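Ricin B-related lectin (Polyporus squamosus, PDB 5MUA) joins a galactose-binding beta-trefoil lectin to a papain-like protease part that binds calcium and the inhibitor E-64. Local coordinates at residues Q186-W191 against G270-N275; F253-R256 against V262-F265. All blocks are in the same frame, centred on the assembly; numbering follows the deposited sequence.

Contact 1. Residues Q186-W191 against G270-N275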
# COMPACT_ATOMS: atom_id res chain seq x y z
N GLN B 186 -5.42 17.26 5.27
CA GLN B 186 -4.31 16.35 5.42
C GLN B 186 -4.34 15.21 4.38
O GLN B 186 -3.31 14.94 3.76
CB GLN B 186 -4.30 15.76 6.82
CG GLN B 186 -3.88 16.80 7.89
CD GLN B 186 -4.31 16.39 9.28
OE1 GLN B 186 -5.13 15.47 9.45
NE2 GLN B 186 -3.83 17.09 10.28
N ILE B 187 -5.51 14.61 4.20
CA ILE B 187 -5.72 13.56 3.20
C ILE B 187 -5.35 14.10 1.86
O ILE B 187 -4.57 13.49 1.12
CB ILE B 187 -7.16 13.04 3.22
CG1 ILE B 187 -7.38 12.24 4.54
CG2 ILE B 187 -7.41 12.07 2.09
CD1 ILE B 187 -8.85 12.21 4.88
N SER B 188 -5.90 15.24 1.50
CA SER B 188 -5.54 15.83 0.25
C SER B 188 -4.06 16.16 0.06
O SER B 188 -3.55 16.00 -1.05
CB SER B 188 -6.43 17.03 -0.04
OG SER B 188 -7.72 16.56 -0.31
N SER B 189 -3.37 16.61 1.09
CA SER B 189 -1.96 16.96 0.96
C SER B 189 -1.14 15.66 0.72
O SER B 189 -0.24 15.65 -0.09
CB SER B 189 -1.42 17.80 2.16
OG SER B 189 -1.18 16.97 3.27
N ILE B 190 -1.50 14.59 1.38
CA ILE B 190 -0.84 13.26 1.17
C ILE B 190 -1.07 12.81 -0.27
O ILE B 190 -0.17 12.31 -0.90
CB ILE B 190 -1.35 12.18 2.17
CG1 ILE B 190 -0.95 12.54 3.58
CG2 ILE B 190 -0.75 10.77 1.85
CD1 ILE B 190 -1.80 11.85 4.66
N TRP B 191 -2.30 12.96 -0.74
CA TRP B 191 -2.69 12.53 -2.06
C TRP B 191 -1.96 13.36 -3.12
O TRP B 191 -1.41 12.78 -4.06
CB TRP B 191 -4.22 12.60 -2.25
CG TRP B 191 -4.55 12.14 -3.65
CD1 TRP B 191 -4.67 10.88 -4.04
CD2 TRP B 191 -4.76 12.96 -4.80
NE1 TRP B 191 -4.96 10.81 -5.39
CE2 TRP B 191 -5.00 12.09 -5.89
CE3 TRP B 191 -4.73 14.34 -5.03
CZ2 TRP B 191 -5.25 12.55 -7.17
CZ3 TRP B 191 -4.99 14.82 -6.34
CH2 TRP B 191 -5.23 13.92 -7.38
N GLY B 270 -8.46 12.34 -6.39
CA GLY B 270 -8.48 13.15 -5.16
C GLY B 270 -9.86 13.67 -4.72
O GLY B 270 -9.90 14.58 -3.91
N THR B 271 -10.95 13.13 -5.25
CA THR B 271 -12.30 13.56 -4.94
C THR B 271 -12.94 12.71 -3.89
O THR B 271 -12.53 11.58 -3.66
CB THR B 271 -13.19 13.64 -6.18
OG1 THR B 271 -13.28 12.34 -6.76
CG2 THR B 271 -12.65 14.66 -7.24
N TYR B 272 -13.92 13.30 -3.23
CA TYR B 272 -14.62 12.75 -2.13
C TYR B 272 -16.04 12.54 -2.62
O TYR B 272 -16.51 13.28 -3.49
CB TYR B 272 -14.58 13.73 -0.94
CG TYR B 272 -13.24 13.97 -0.30
CD1 TYR B 272 -12.38 14.91 -0.78
CD2 TYR B 272 -12.81 13.23 0.80
CE1 TYR B 272 -11.15 15.11 -0.24
CE2 TYR B 272 -11.57 13.45 1.36
CZ TYR B 272 -10.73 14.39 0.83
OH TYR B 272 -9.45 14.70 1.36
N SER B 273 -16.70 11.52 -2.08
CA SER B 273 -18.07 11.20 -2.40
C SER B 273 -18.76 10.76 -1.09
O SER B 273 -18.15 10.07 -0.25
CB SER B 273 -18.08 10.06 -3.39
OG SER B 273 -19.36 9.43 -3.43
N ALA B 274 -19.99 11.19 -0.89
CA ALA B 274 -20.82 10.74 0.22
C ALA B 274 -21.48 9.41 -0.10
O ALA B 274 -21.77 8.68 0.83
CB ALA B 274 -21.85 11.82 0.58
N ASN B 275 -21.70 9.06 -1.38
CA ASN B 275 -22.45 7.81 -1.74
C ASN B 275 -21.60 6.66 -2.37
O ASN B 275 -22.16 5.67 -2.88
CB ASN B 275 -23.54 8.16 -2.77
CG ASN B 275 -22.96 8.62 -4.12
OD1 ASN B 275 -21.84 9.16 -4.21
ND2 ASN B 275 -23.70 8.37 -5.21
O HOH W 1 -7.52 15.47 -2.55
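Y272 reaches out of strand 271-273 to meet I187 and S188 on helix 184-194, while W191, one turn further on, lies against G270; helix and strand both belong to the papain-like part of the chain. The tyrosine CB does not itself point at the helix, but with CG anti to the carbonyl carbon (chi1 -68°) the ring carries OH over to I187 and S188. Along the ring, CE1 comes within 3.7 Å of S188 OG, which lies at the ring edge, in plane. CZ packs 4.2 Å from I187 CG2, an approach that is neither face-on nor edge-on. At the tip, Y272 OH rests 3.4 Å from I187 CB and hydrogen-bonds S188 OG at 3.0 Å; either hydroxyl could be the donor. The same ring is edge-to-face with F265 and forms a cation-pi contact with R184, so the neighbouring strand (F265) and the start of the helix (R184) also border it.

The second meeting point is a CH-pi contact. G270 CA stands 3.6 Å from the centroid of the W191 six-membered ring and only 8° off its normal, with G270 N 3.3 Å from W191 CZ2 over the same face. Lacking a side chain, and with a positive phi of 75°, the glycine lets its backbone lie close on the indole. W191 NE1 is bonded to P267 O, which helps fix the rotation of the ring, and F215 of helix 208-226 and F265 make edge-to-face pairs with it. Between the two points a water donates to G270 O at 2.9 Å and lies 2.5 Å from S188 OG, a doubtfully short distance.

Polar tips beside a glycine backbone packed on an indole thus hold helix 184-194 to strand 271-273 at the surface.

Contact 2. Residues F253-R256 against V262-F265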
# COMPACT_ATOMS: atom_id res chain seq x y z
N PHE B 253 -12.95 6.84 4.79
CA PHE B 253 -12.55 7.52 5.98
C PHE B 253 -13.80 7.78 6.83
O PHE B 253 -14.97 7.62 6.38
CB PHE B 253 -11.96 8.90 5.60
CG PHE B 253 -10.69 8.82 4.79
CD1 PHE B 253 -9.47 8.57 5.41
CD2 PHE B 253 -10.71 9.01 3.45
CE1 PHE B 253 -8.30 8.41 4.66
CE2 PHE B 253 -9.54 8.91 2.68
CZ PHE B 253 -8.34 8.61 3.30
N VAL B 254 -13.54 8.26 8.05
CA VAL B 254 -14.62 8.86 8.84
C VAL B 254 -14.28 10.29 9.02
O VAL B 254 -13.15 10.70 8.85
CB VAL B 254 -14.96 8.13 10.18
CG1 VAL B 254 -15.25 6.67 9.95
CG2 VAL B 254 -13.86 8.23 11.19
N GLU B 255 -15.31 11.08 9.31
CA GLU B 255 -15.21 12.52 9.31
C GLU B 255 -14.91 12.98 10.73
O GLU B 255 -15.53 12.52 11.66
CB GLU B 255 -16.58 13.14 8.89
CG GLU B 255 -16.94 12.99 7.40
CD GLU B 255 -16.05 13.86 6.55
OE1 GLU B 255 -15.66 14.96 6.98
OE2 GLU B 255 -15.77 13.47 5.45
N ARG B 256 -14.03 13.95 10.86
CA ARG B 256 -13.88 14.62 12.14
C ARG B 256 -15.08 15.27 12.74
O ARG B 256 -15.27 15.18 13.94
CB ARG B 256 -12.76 15.60 12.12
CG ARG B 256 -11.63 14.95 12.88
CD ARG B 256 -10.59 15.92 12.98
NE ARG B 256 -9.29 15.33 12.92
CZ ARG B 256 -8.22 16.08 13.04
NH1 ARG B 256 -8.41 17.39 13.33
NH2 ARG B 256 -7.02 15.52 12.98
N VAL B 262 -19.24 7.65 7.19
CA VAL B 262 -18.22 7.11 6.30
C VAL B 262 -18.18 7.92 4.99
O VAL B 262 -19.20 8.07 4.33
CB VAL B 262 -18.42 5.61 6.09
CG1 VAL B 262 -17.33 5.12 5.16
CG2 VAL B 262 -18.40 4.85 7.44
N THR B 263 -17.03 8.46 4.64
CA THR B 263 -16.86 9.25 3.44
C THR B 263 -15.94 8.44 2.51
O THR B 263 -15.08 7.74 2.98
CB THR B 263 -16.23 10.58 3.76
OG1 THR B 263 -17.16 11.30 4.59
CG2 THR B 263 -16.10 11.45 2.52
N PHE B 264 -16.16 8.57 1.20
CA PHE B 264 -15.39 7.80 0.22
C PHE B 264 -14.48 8.74 -0.54
O PHE B 264 -14.71 9.97 -0.69
CB PHE B 264 -16.32 6.95 -0.63
CG PHE B 264 -17.26 6.16 0.17
CD1 PHE B 264 -16.90 4.90 0.65
CD2 PHE B 264 -18.50 6.68 0.54
CE1 PHE B 264 -17.77 4.16 1.43
CE2 PHE B 264 -19.37 5.96 1.36
CZ PHE B 264 -19.02 4.70 1.80
N PHE B 265 -13.37 8.16 -0.99
CA PHE B 265 -12.29 8.88 -1.57
C PHE B 265 -11.80 8.13 -2.83
O PHE B 265 -11.60 6.90 -2.81
CB PHE B 265 -11.16 9.07 -0.57
CG PHE B 265 -9.99 9.90 -1.10
CD1 PHE B 265 -10.08 11.29 -1.15
CD2 PHE B 265 -8.82 9.31 -1.54
CE1 PHE B 265 -9.02 12.06 -1.59
CE2 PHE B 265 -7.75 10.07 -2.01
CZ PHE B 265 -7.84 11.44 -2.04
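F253 and F265 lie near each other across the sheet, two aromatic side chains turned nearly perpendicular. The F253 side chain holds CG anti to the carbonyl carbon (chi1 -64°), which brings CE2 to 3.6 Å from F265 CB, a carbon at the edge of the F253 ring and in its plane. F265 meets F253 through CB and CG, while the rest of its ring runs on away from residues 253-256. The result is an offset edge-to-face pair, the F253 edge toward the F265 face, with centroids 6.0 Å apart and planes at 77°. F265 also stacks on F215, and I187 of helix 184-194 touches both phenylalanines.

Beneath these rings runs the backbone ladder of the beta hairpin of strands 246-255 and 261-266, in the papain-like part of the chain. F253 and T263 are an antiparallel hydrogen-bonded pair: F253 N donates to T263 O at 2.9 Å, and T263 N returns a bond to F253 O at 2.8 Å. V254 and V262 form the adjoining non-hydrogen-bonded pair. Their side chains project to the face opposite F253 and T263, where V254 CG1 and V262 CG2 meet loosely at 4.4 Å. F253 O additionally receives a CA-H...O contact from V262.

On the F253 and T263 face, the E255 chain bends at its second torsion and runs across the T263 side chain at about a right angle. E255 OE2 accepts from T263 OG1 at 2.7 Å through its anti lone pair, the one away from OE1. E255 OE2 also takes a salt bridge from R184 NH2, at the start of helix 184-194.

Overall arrangement
From the N terminus the chain passes through the lectin domain and reaches helix 184-194, where contact 1 opens with residues 186-191. It goes on through helix 208-226 and strand 233-243 before contact 2 closes the short hairpin of strands 246-255 and 261-266. Only then does residue range 270-275 complete contact 1. Contact 2 therefore lies wholly within the longer loop of contact 1. Strand 271-273 follows 261-266 and pairs with it, S273 N probably bonding F264 O at 2.9 Å, and F265 packs on the backbone of G270 and T271. Contact 2 pairs the two hairpin strands; contact 1 ties the strand beside them to helix 184-194.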